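Local coordinates for protein porphyranase B (Zobellia galactanivorans, PDB 3JUU) that cleaves the sulfated algal polysaccharide porphyran at the 1,4-linkages between beta-D-galactose and alpha-L-galactose-6-sulfate, at residues Lys28-Met33 and Gly108-Glu113; Leu238-Glu243 and Asn268-Trp273; Ile76-Leu81 and Asn117-Ser122. All blocks are in the same frame, centred on the assembly; numbering follows the deposited sequence.

Contact 1. Residues Lys28-Met33 and Gly108-Glu113; sequences KLIENM and GYYECE
Within the jelly-roll beta-sandwich of this family 16 glycoside hydrolase, I30 and M33, in the stretch that follows strand 26-29, meet the side chain of Y110. This stretch is a type I beta turn, closed by the backbone bond from M33 N to I30 O (3.1 Å). The turn brings the two apolar side chains to the same phenol, with E31 and N32 between them directed elsewhere. CE of M33 lies 4.0 Å from CE1 of Y110 and comes at the ring obliquely. The thioether runs straight out from the backbone and then bends at its last bond (chi3 75°), which carries the terminal methyl to the ring. Methionine suits the place, its long, flexible chain letting a residue of the turn reach the ring on strand 108-115. I30 makes a looser contact, its CD1 4.3 Å from OH of Y110. That hydroxyl hydrogen-bonds to the carbonyl O of Y107, so a tyrosine can bury its ring and still satisfy its polar end. G108 adopts phi 128° and psi -172°, a conformation suited to glycine. Between the two segments runs strand 264-276, pairing with K28 and I30 through Q274 and S272, and with Y109 through W273. M105 touches both M33 and Y110, while V206 and W208 of strand 202-210 and L127 of strand 122-128 also pack on the tyrosine.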
loop_
_atom_site.group_PDB
_atom_site.type_symbol
_atom_site.label_atom_id
_atom_site.label_comp_id
_atom_site.label_asym_id
_atom_site.label_seq_id
_atom_site.Cartn_x
_atom_site.Cartn_y
_atom_site.Cartn_z
ATOM N N LYS A 28 1.365 16.812 -12.956
ATOM C CA LYS A 28 2.140 17.663 -12.066
ATOM C C LYS A 28 2.413 16.932 -10.726
ATOM O O LYS A 28 1.454 16.536 -10.032
ATOM C CB LYS A 28 1.339 18.969 -11.811
ATOM C CG LYS A 28 2.025 19.968 -10.818
ATOM C CD LYS A 28 1.187 21.258 -10.631
ATOM C CE LYS A 28 1.586 22.076 -9.396
ATOM N NZ LYS A 28 0.323 22.727 -8.874
ATOM N N LEU A 29 3.690 16.827 -10.379
ATOM C CA LEU A 29 4.092 16.183 -9.102
ATOM C C LEU A 29 3.487 16.833 -7.916
ATOM O O LEU A 29 3.502 18.091 -7.785
ATOM C CB LEU A 29 5.620 16.108 -8.973
ATOM C CG LEU A 29 6.049 15.081 -7.881
ATOM C CD1 LEU A 29 5.904 13.679 -8.469
ATOM C CD2 LEU A 29 7.554 15.333 -7.562
ATOM N N ILE A 30 2.867 16.018 -7.055
ATOM C CA ILE A 30 2.368 16.510 -5.774
ATOM C C ILE A 30 3.563 16.307 -4.790
ATOM O O ILE A 30 3.837 15.184 -4.312
ATOM C CB ILE A 30 1.147 15.756 -5.279
ATOM C CG1 ILE A 30 -0.008 15.877 -6.307
ATOM C CG2 ILE A 30 0.700 16.215 -3.844
ATOM C CD1 ILE A 30 -1.049 14.793 -6.023
ATOM N N GLU A 31 4.265 17.399 -4.506
ATOM C CA GLU A 31 5.548 17.329 -3.794
ATOM C C GLU A 31 5.380 16.729 -2.412
ATOM O O GLU A 31 6.162 15.875 -2.010
ATOM C CB GLU A 31 6.153 18.749 -3.592
ATOM C CG GLU A 31 6.409 19.429 -4.855
ATOM C CD GLU A 31 7.519 18.774 -5.575
ATOM O OE1 GLU A 31 8.445 18.256 -4.900
ATOM O OE2 GLU A 31 7.458 18.736 -6.814
ATOM N N ASN A 32 4.373 17.146 -1.674
ATOM C CA ASN A 32 4.241 16.651 -0.300
ATOM C C ASN A 32 3.709 15.197 -0.126
ATOM O O ASN A 32 3.480 14.712 0.999
ATOM C CB ASN A 32 3.455 17.656 0.568
ATOM C CG ASN A 32 1.976 17.739 0.209
ATOM O OD1 ASN A 32 1.400 16.897 -0.533
ATOM N ND2 ASN A 32 1.333 18.741 0.775
ATOM N N MET A 33 3.458 14.526 -1.275
ATOM C CA MET A 33 3.078 13.089 -1.287
ATOM C C MET A 33 4.003 12.292 -2.174
ATOM O O MET A 33 3.663 11.159 -2.609
ATOM C CB MET A 33 1.620 12.920 -1.734
ATOM C CG MET A 33 0.655 13.584 -0.777
ATOM S SD MET A 33 -1.079 13.383 -1.270
ATOM C CE MET A 33 -1.296 11.644 -0.792
ATOM N N GLY A 108 -6.126 11.761 -8.578
ATOM C CA GLY A 108 -4.788 11.890 -9.056
ATOM C C GLY A 108 -4.165 10.548 -9.446
ATOM O O GLY A 108 -4.877 9.537 -9.516
ATOM N N TYR A 109 -2.861 10.525 -9.758
ATOM C CA TYR A 109 -2.198 9.305 -10.185
ATOM C C TYR A 109 -1.133 8.990 -9.094
ATOM O O TYR A 109 -0.316 9.874 -8.754
ATOM C CB TYR A 109 -1.532 9.482 -11.602
ATOM C CG TYR A 109 -0.992 8.145 -12.090
ATOM C CD1 TYR A 109 -1.886 7.191 -12.652
ATOM C CD2 TYR A 109 0.384 7.755 -11.924
ATOM C CE1 TYR A 109 -1.456 5.943 -13.009
ATOM C CE2 TYR A 109 0.817 6.479 -12.321
ATOM C CZ TYR A 109 -0.135 5.560 -12.848
ATOM O OH TYR A 109 0.308 4.317 -13.289
ATOM N N TYR A 110 -1.075 7.741 -8.619
ATOM C CA TYR A 110 -0.202 7.425 -7.480
ATOM C C TYR A 110 0.509 6.201 -7.831
ATOM O O TYR A 110 -0.143 5.164 -8.141
ATOM C CB TYR A 110 -1.064 7.148 -6.224
ATOM C CG TYR A 110 -1.853 8.370 -5.844
ATOM C CD1 TYR A 110 -1.315 9.263 -4.890
ATOM C CD2 TYR A 110 -3.098 8.663 -6.427
ATOM C CE1 TYR A 110 -2.017 10.433 -4.548
ATOM C CE2 TYR A 110 -3.761 9.794 -6.100
ATOM C CZ TYR A 110 -3.214 10.691 -5.165
ATOM O OH TYR A 110 -3.913 11.832 -4.805
ATOM N N GLU A 111 1.852 6.245 -7.767
ATOM C CA GLU A 111 2.611 5.088 -8.206
ATOM C C GLU A 111 3.827 4.866 -7.294
ATOM O O GLU A 111 4.331 5.816 -6.715
ATOM C CB GLU A 111 3.097 5.279 -9.651
ATOM C CG GLU A 111 3.677 6.714 -9.899
ATOM C CD GLU A 111 4.442 6.866 -11.186
ATOM O OE1 GLU A 111 4.418 5.926 -12.015
ATOM O OE2 GLU A 111 5.148 7.926 -11.294
ATOM N N CYS A 112 4.304 3.617 -7.170
ATOM C CA CYS A 112 5.574 3.371 -6.501
ATOM C C CYS A 112 6.316 2.274 -7.258
ATOM O O CYS A 112 5.732 1.532 -8.071
ATOM C CB CYS A 112 5.304 2.965 -5.018
ATOM S SG CYS A 112 4.801 1.187 -4.850
ATOM N N GLU A 113 7.633 2.142 -7.019
ATOM C CA GLU A 113 8.376 1.060 -7.546
ATOM C C GLU A 113 8.796 0.212 -6.349
ATOM O O GLU A 113 9.567 0.703 -5.509
ATOM C CB GLU A 113 9.645 1.564 -8.315
ATOM C CG GLU A 113 10.401 0.421 -8.964
ATOM C CD GLU A 113 11.473 0.952 -9.894
ATOM O OE1 GLU A 113 12.445 1.543 -9.417
ATOM O OE2 GLU A 113 11.306 0.836 -11.107
#

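Contact 2. Residues Leu238-Glu243 and Asn268-Trp273; sequences LRMVVE and NWVRSW. With SO4 (sulfate ion), chain D.
L238 and V270 meet tip to tip across the interior of the beta-sandwich, where strand 238-242 of one sheet faces strand 269-273 of the other. The strand axes approach to 10.4 Å and run almost antiparallel, at 163°. V270 divides its two methyls between two partners: CG1, anti to the backbone N (chi1 172°), lies 3.8 Å from CD1 of L238, and CG2 lies 4.1 Å from CE of M240. M240 crosses the valine obliquely; its unbranched, flexible chain folds at chi2 and chi3 to bring both SD and CE against CG2 of V270. The same CD1 of L238 also touches OG of S272 at 3.4 Å; this small buried hydroxyl is hydrogen-bonded to the carbonyl O of M33. W269 and R271 are turned to the other side of their strand. There the guanidinium lies flat over the indole, with NH1 3.5 Å above the centre of the ring, and E36 pairs with R271 NE. Both groups grip a sulfate, probably from the crystallisation liquor, which H13 also binds. O3 of the sulfate accepts from R271 NH1, O2 from R271 NH2 at 2.8 Å, and O4 from W269 NE1 at 3.1 Å.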
loop_
_atom_site.group_PDB
_atom_site.type_symbol
_atom_site.label_atom_id
_atom_site.label_comp_id
_atom_site.label_asym_id
_atom_site.label_seq_id
_atom_site.Cartn_x
_atom_site.Cartn_y
_atom_site.Cartn_z
ATOM N N LEU A 238 -1.554 8.193 1.704
ATOM C CA LEU A 238 -0.765 7.048 1.262
ATOM C C LEU A 238 -0.352 6.146 2.430
ATOM O O LEU A 238 -0.231 6.602 3.622
ATOM C CB LEU A 238 0.493 7.479 0.522
ATOM C CG LEU A 238 0.225 8.046 -0.887
ATOM C CD1 LEU A 238 1.466 8.834 -1.367
ATOM C CD2 LEU A 238 -0.129 6.963 -1.911
ATOM N N ARG A 239 -0.188 4.880 2.090
ATOM C CA ARG A 239 0.258 3.880 3.056
ATOM C C ARG A 239 1.270 2.964 2.370
ATOM O O ARG A 239 0.991 2.423 1.274
ATOM C CB ARG A 239 -0.893 2.976 3.477
ATOM C CG ARG A 239 -2.032 3.709 4.211
ATOM C CD ARG A 239 -1.615 3.960 5.722
ATOM N NE ARG A 239 -2.681 4.661 6.430
ATOM C CZ ARG A 239 -2.775 5.987 6.567
ATOM N NH1 ARG A 239 -1.959 6.782 5.944
ATOM N NH2 ARG A 239 -3.751 6.472 7.343
ATOM N N MET A 240 2.399 2.691 3.052
ATOM C CA MET A 240 3.308 1.614 2.649
ATOM C C MET A 240 3.512 0.795 3.949
ATOM O O MET A 240 4.084 1.297 4.949
ATOM C CB MET A 240 4.661 2.202 2.140
ATOM C CG MET A 240 4.555 2.920 0.742
ATOM S SD MET A 240 4.111 4.713 1.090
ATOM C CE MET A 240 5.636 5.478 1.651
ATOM N N VAL A 241 3.033 -0.447 3.949
ATOM C CA VAL A 241 2.854 -1.166 5.226
ATOM C C VAL A 241 3.300 -2.584 5.029
ATOM O O VAL A 241 3.023 -3.231 3.981
ATOM C CB VAL A 241 1.367 -1.097 5.720
ATOM C CG1 VAL A 241 1.095 -2.099 6.907
ATOM C CG2 VAL A 241 1.008 0.385 6.115
ATOM N N VAL A 242 3.920 -3.118 6.074
ATOM C CA VAL A 242 4.390 -4.510 6.060
ATOM C C VAL A 242 3.801 -5.082 7.351
ATOM O O VAL A 242 4.134 -4.609 8.454
ATOM C CB VAL A 242 5.967 -4.550 6.102
ATOM C CG1 VAL A 242 6.448 -6.027 6.428
ATOM C CG2 VAL A 242 6.550 -4.073 4.741
ATOM N N GLU A 243 2.888 -6.048 7.234
ATOM C CA GLU A 243 2.033 -6.430 8.390
ATOM C C GLU A 243 1.907 -7.957 8.433
ATOM O O GLU A 243 2.335 -8.638 7.478
ATOM C CB GLU A 243 0.632 -5.858 8.172
ATOM C CG GLU A 243 -0.186 -6.646 7.163
ATOM C CD GLU A 243 -1.020 -5.717 6.295
ATOM O OE1 GLU A 243 -2.226 -5.567 6.617
ATOM O OE2 GLU A 243 -0.481 -5.167 5.308
ATOM N N ASN A 268 11.726 1.977 -4.225
ATOM C CA ASN A 268 12.683 2.956 -4.803
ATOM C C ASN A 268 12.147 4.389 -4.818
ATOM O O ASN A 268 12.904 5.352 -4.670
ATOM C CB ASN A 268 13.200 2.531 -6.188
ATOM C CG ASN A 268 14.073 1.326 -6.135
ATOM O OD1 ASN A 268 14.695 1.025 -5.096
ATOM N ND2 ASN A 268 14.170 0.609 -7.263
ATOM N N TRP A 269 10.822 4.545 -4.918
ATOM C CA TRP A 269 10.271 5.856 -4.906
ATOM C C TRP A 269 8.767 5.741 -4.790
ATOM O O TRP A 269 8.227 4.639 -5.080
ATOM C CB TRP A 269 10.668 6.619 -6.186
ATOM C CG TRP A 269 10.603 5.874 -7.489
ATOM C CD1 TRP A 269 11.679 5.384 -8.217
ATOM C CD2 TRP A 269 9.424 5.649 -8.334
ATOM N NE1 TRP A 269 11.231 4.860 -9.414
ATOM C CE2 TRP A 269 9.862 4.971 -9.488
ATOM C CE3 TRP A 269 8.032 5.894 -8.169
ATOM C CZ2 TRP A 269 8.962 4.531 -10.521
ATOM C CZ3 TRP A 269 7.138 5.459 -9.199
ATOM C CH2 TRP A 269 7.611 4.808 -10.347
ATOM N N VAL A 270 8.142 6.836 -4.367
ATOM C CA VAL A 270 6.665 7.008 -4.428
ATOM C C VAL A 270 6.419 8.344 -5.074
ATOM O O VAL A 270 7.011 9.363 -4.662
ATOM C CB VAL A 270 6.033 7.023 -3.035
ATOM C CG1 VAL A 270 4.523 7.407 -3.120
ATOM C CG2 VAL A 270 6.118 5.656 -2.408
ATOM N N ARG A 271 5.572 8.370 -6.111
ATOM C CA ARG A 271 5.339 9.646 -6.826
ATOM C C ARG A 271 3.867 9.774 -6.979
ATOM O O ARG A 271 3.208 8.840 -7.480
ATOM C CB ARG A 271 6.046 9.566 -8.239
ATOM C CG ARG A 271 7.573 9.401 -8.074
ATOM C CD ARG A 271 8.273 9.222 -9.422
ATOM N NE ARG A 271 9.733 9.076 -9.270
ATOM C CZ ARG A 271 10.505 8.536 -10.202
ATOM N NH1 ARG A 271 9.933 8.007 -11.304
ATOM N NH2 ARG A 271 11.817 8.383 -9.998
ATOM N N SER A 272 3.366 10.942 -6.613
ATOM C CA SER A 272 1.944 11.245 -6.628
ATOM C C SER A 272 1.750 12.478 -7.527
ATOM O O SER A 272 2.597 13.388 -7.529
ATOM C CB SER A 272 1.556 11.561 -5.210
ATOM O OG SER A 272 1.761 10.433 -4.367
ATOM N N TRP A 273 0.687 12.480 -8.316
ATOM C CA TRP A 273 0.537 13.472 -9.411
ATOM C C TRP A 273 -0.908 13.873 -9.526
ATOM O O TRP A 273 -1.813 13.071 -9.270
ATOM C CB TRP A 273 0.948 12.859 -10.776
ATOM C CG TRP A 273 2.269 12.095 -10.857
ATOM C CD1 TRP A 273 2.529 10.761 -10.465
ATOM C CD2 TRP A 273 3.486 12.575 -11.406
ATOM N NE1 TRP A 273 3.835 10.436 -10.724
ATOM C CE2 TRP A 273 4.443 11.521 -11.317
ATOM C CE3 TRP A 273 3.879 13.834 -11.968
ATOM C CZ2 TRP A 273 5.771 11.662 -11.775
ATOM C CZ3 TRP A 273 5.193 13.974 -12.404
ATOM C CH2 TRP A 273 6.124 12.895 -12.319
HETATM S S SO4 D . 13.118 6.124 -12.413
HETATM O O1 SO4 D . 13.883 6.163 -13.654
HETATM O O2 SO4 D . 13.749 7.001 -11.417
HETATM O O3 SO4 D . 11.761 6.585 -12.718
HETATM O O4 SO4 D . 13.090 4.725 -11.929
#

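Contact 3. Residues Ile76-Leu81 and Asn117-Ser122; sequences ITTTML and NKTFMS
The van der Waals contacts between I76-L81 and N117-S122 converge on T78, in the short break of strand 73-87. Its CG2 methyl packs 3.7 Å from SD of M121 and 3.8 Å from CB of the same residue, the two side chains lying alongside and pointing opposite ways. ND2 of N117 is 3.9 Å from that methyl. T119 places its CG2 3.5 Å from OG1 of T78. A threonine fits this spot because its small branched side chain presents a methyl to M121 and N117 and OG1 to the T119 methyl.

The polar interactions lie inside the loop and shape the surface that T78 meets. OD1 of N117 accepts two bonds: T119 N donates in the carbonyl plane, on a lone pair (3.0 Å), and T119 OG1 donates from well above that plane (2.7 Å). The T119 hydroxyl in turn accepts from M121 N (3.0 Å, 155°). N117 ND2 gives a weak bond to S122 O and a hydrogen bond to T265 OG1. With two donors on its carbonyl, the amide of N117 is held in a fixed rotation.

An Asx turn at N117 thus runs directly into an ST turn at T119, a compact loop leading into strand 122-128 beside the substrate-binding residue E243.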
loop_
_atom_site.group_PDB
_atom_site.type_symbol
_atom_site.label_atom_id
_atom_site.label_comp_id
_atom_site.label_asym_id
_atom_site.label_seq_id
_atom_site.Cartn_x
_atom_site.Cartn_y
_atom_site.Cartn_z
ATOM N N ILE A 76 11.509 -1.346 4.376
ATOM C CA ILE A 76 10.687 -1.740 5.541
ATOM C C ILE A 76 11.035 -3.202 5.795
ATOM O O ILE A 76 10.776 -4.084 4.968
ATOM C CB ILE A 76 9.150 -1.563 5.284
ATOM C CG1 ILE A 76 8.858 -0.134 4.759
ATOM C CG2 ILE A 76 8.377 -1.889 6.619
ATOM C CD1 ILE A 76 7.283 0.101 4.613
ATOM N N THR A 77 11.655 -3.452 6.951
ATOM C CA THR A 77 12.267 -4.757 7.166
ATOM C C THR A 77 11.455 -5.534 8.219
ATOM O O THR A 77 11.164 -4.998 9.292
ATOM C CB THR A 77 13.723 -4.535 7.680
ATOM O OG1 THR A 77 14.517 -3.924 6.637
ATOM C CG2 THR A 77 14.363 -5.908 8.023
ATOM N N THR A 78 11.161 -6.793 7.955
ATOM C CA THR A 78 10.494 -7.638 8.938
ATOM C C THR A 78 11.482 -8.238 9.929
ATOM O O THR A 78 12.604 -8.641 9.533
ATOM C CB THR A 78 9.798 -8.805 8.297
ATOM O OG1 THR A 78 10.731 -9.615 7.582
ATOM C CG2 THR A 78 8.617 -8.388 7.327
ATOM N N THR A 79 11.040 -8.355 11.176
ATOM C CA THR A 79 11.922 -8.898 12.260
ATOM C C THR A 79 11.163 -9.813 13.190
ATOM O O THR A 79 9.892 -9.865 13.188
ATOM C CB THR A 79 12.580 -7.772 13.100
ATOM O OG1 THR A 79 11.578 -6.970 13.726
ATOM C CG2 THR A 79 13.470 -6.846 12.258
ATOM N N MET A 80 11.929 -10.616 13.928
ATOM C CA MET A 80 11.361 -11.317 15.073
ATOM C C MET A 80 11.553 -10.325 16.253
ATOM O O MET A 80 12.621 -9.742 16.416
ATOM C CB MET A 80 12.098 -12.639 15.326
ATOM C CG MET A 80 11.433 -13.416 16.482
ATOM S SD MET A 80 9.853 -14.146 15.995
ATOM C CE MET A 80 10.372 -15.460 14.870
ATOM N N LEU A 81 10.521 -10.056 17.044
ATOM C CA LEU A 81 10.770 -9.187 18.206
ATOM C C LEU A 81 11.630 -10.053 19.204
ATOM O O LEU A 81 11.471 -11.250 19.303
ATOM C CB LEU A 81 9.447 -8.853 18.893
ATOM C CG LEU A 81 8.374 -8.138 17.994
ATOM C CD1 LEU A 81 7.082 -7.907 18.852
ATOM C CD2 LEU A 81 8.937 -6.831 17.395
ATOM N N ASN A 117 9.057 -8.136 0.097
ATOM C CA ASN A 117 9.847 -9.066 0.943
ATOM C C ASN A 117 9.466 -10.485 0.622
ATOM O O ASN A 117 8.374 -10.733 0.169
ATOM C CB ASN A 117 9.782 -8.724 2.442
ATOM C CG ASN A 117 8.431 -9.026 3.065
ATOM O OD1 ASN A 117 8.043 -10.198 3.169
ATOM N ND2 ASN A 117 7.748 -7.997 3.527
ATOM N N LYS A 118 10.366 -11.426 0.896
ATOM C CA LYS A 118 10.173 -12.859 0.654
ATOM C C LYS A 118 9.728 -13.632 1.936
ATOM O O LYS A 118 10.150 -14.782 2.195
ATOM C CB LYS A 118 11.531 -13.395 0.172
ATOM C CG LYS A 118 11.413 -14.771 -0.448
ATOM C CD LYS A 118 12.857 -15.131 -1.061
ATOM C CE LYS A 118 12.753 -16.517 -1.665
ATOM N NZ LYS A 118 14.050 -16.991 -2.197
ATOM N N THR A 119 8.881 -13.013 2.742
ATOM C CA THR A 119 8.401 -13.605 4.008
ATOM C C THR A 119 6.868 -13.740 4.011
ATOM O O THR A 119 6.167 -13.328 3.061
ATOM C CB THR A 119 8.749 -12.766 5.285
ATOM O OG1 THR A 119 7.813 -11.679 5.444
ATOM C CG2 THR A 119 10.179 -12.180 5.198
ATOM N N PHE A 120 6.361 -14.366 5.048
ATOM C CA PHE A 120 4.886 -14.499 5.157
ATOM C C PHE A 120 4.147 -13.183 5.433
ATOM O O PHE A 120 2.871 -13.181 5.392
ATOM C CB PHE A 120 4.569 -15.528 6.291
ATOM C CG PHE A 120 4.728 -14.969 7.702
ATOM C CD1 PHE A 120 3.583 -14.673 8.477
ATOM C CD2 PHE A 120 5.993 -14.812 8.288
ATOM C CE1 PHE A 120 3.670 -14.149 9.767
ATOM C CE2 PHE A 120 6.116 -14.342 9.600
ATOM C CZ PHE A 120 4.955 -13.972 10.365
ATOM N N MET A 121 4.885 -12.099 5.742
ATOM C CA MET A 121 4.319 -10.761 6.015
ATOM C C MET A 121 4.152 -9.984 4.701
ATOM O O MET A 121 4.670 -10.363 3.700
ATOM C CB MET A 121 5.219 -9.982 7.020
ATOM C CG MET A 121 5.150 -10.724 8.357
ATOM S SD MET A 121 6.176 -9.989 9.675
ATOM C CE MET A 121 5.473 -8.298 9.917
ATOM N N SER A 122 3.267 -8.999 4.730
ATOM C CA SER A 122 2.840 -8.327 3.516
ATOM C C SER A 122 3.860 -7.333 2.955
ATOM O O SER A 122 4.871 -6.928 3.640
ATOM C CB SER A 122 1.519 -7.590 3.850
ATOM O OG SER A 122 1.808 -6.382 4.579
#

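Contacts 1 and 2 adjoin, their centres 9 Å apart, and share strand 264-276: a probable hydrogen bond of 2.7 Å joins I30 N to S272 O. The centre of contact 3 is about 17 Å from that of contact 2 and about 26 Å from that of contact 1, which lies on the opposite side of the chain's centre. Strand 238-242 leads toward contact 3, for V242 CG1 packs 3.3 Å from T78 CG2, and OE2 of E243 probably hydrogen-bonds to OG of S122 at 2.7 Å. E243, which also pairs with R57, thus places contact 3 beside the substrate site. In contact 2, M240 stands about 11 Å, side chain to side chain, from the proton donor E148. Contact 1 is remote from these sites.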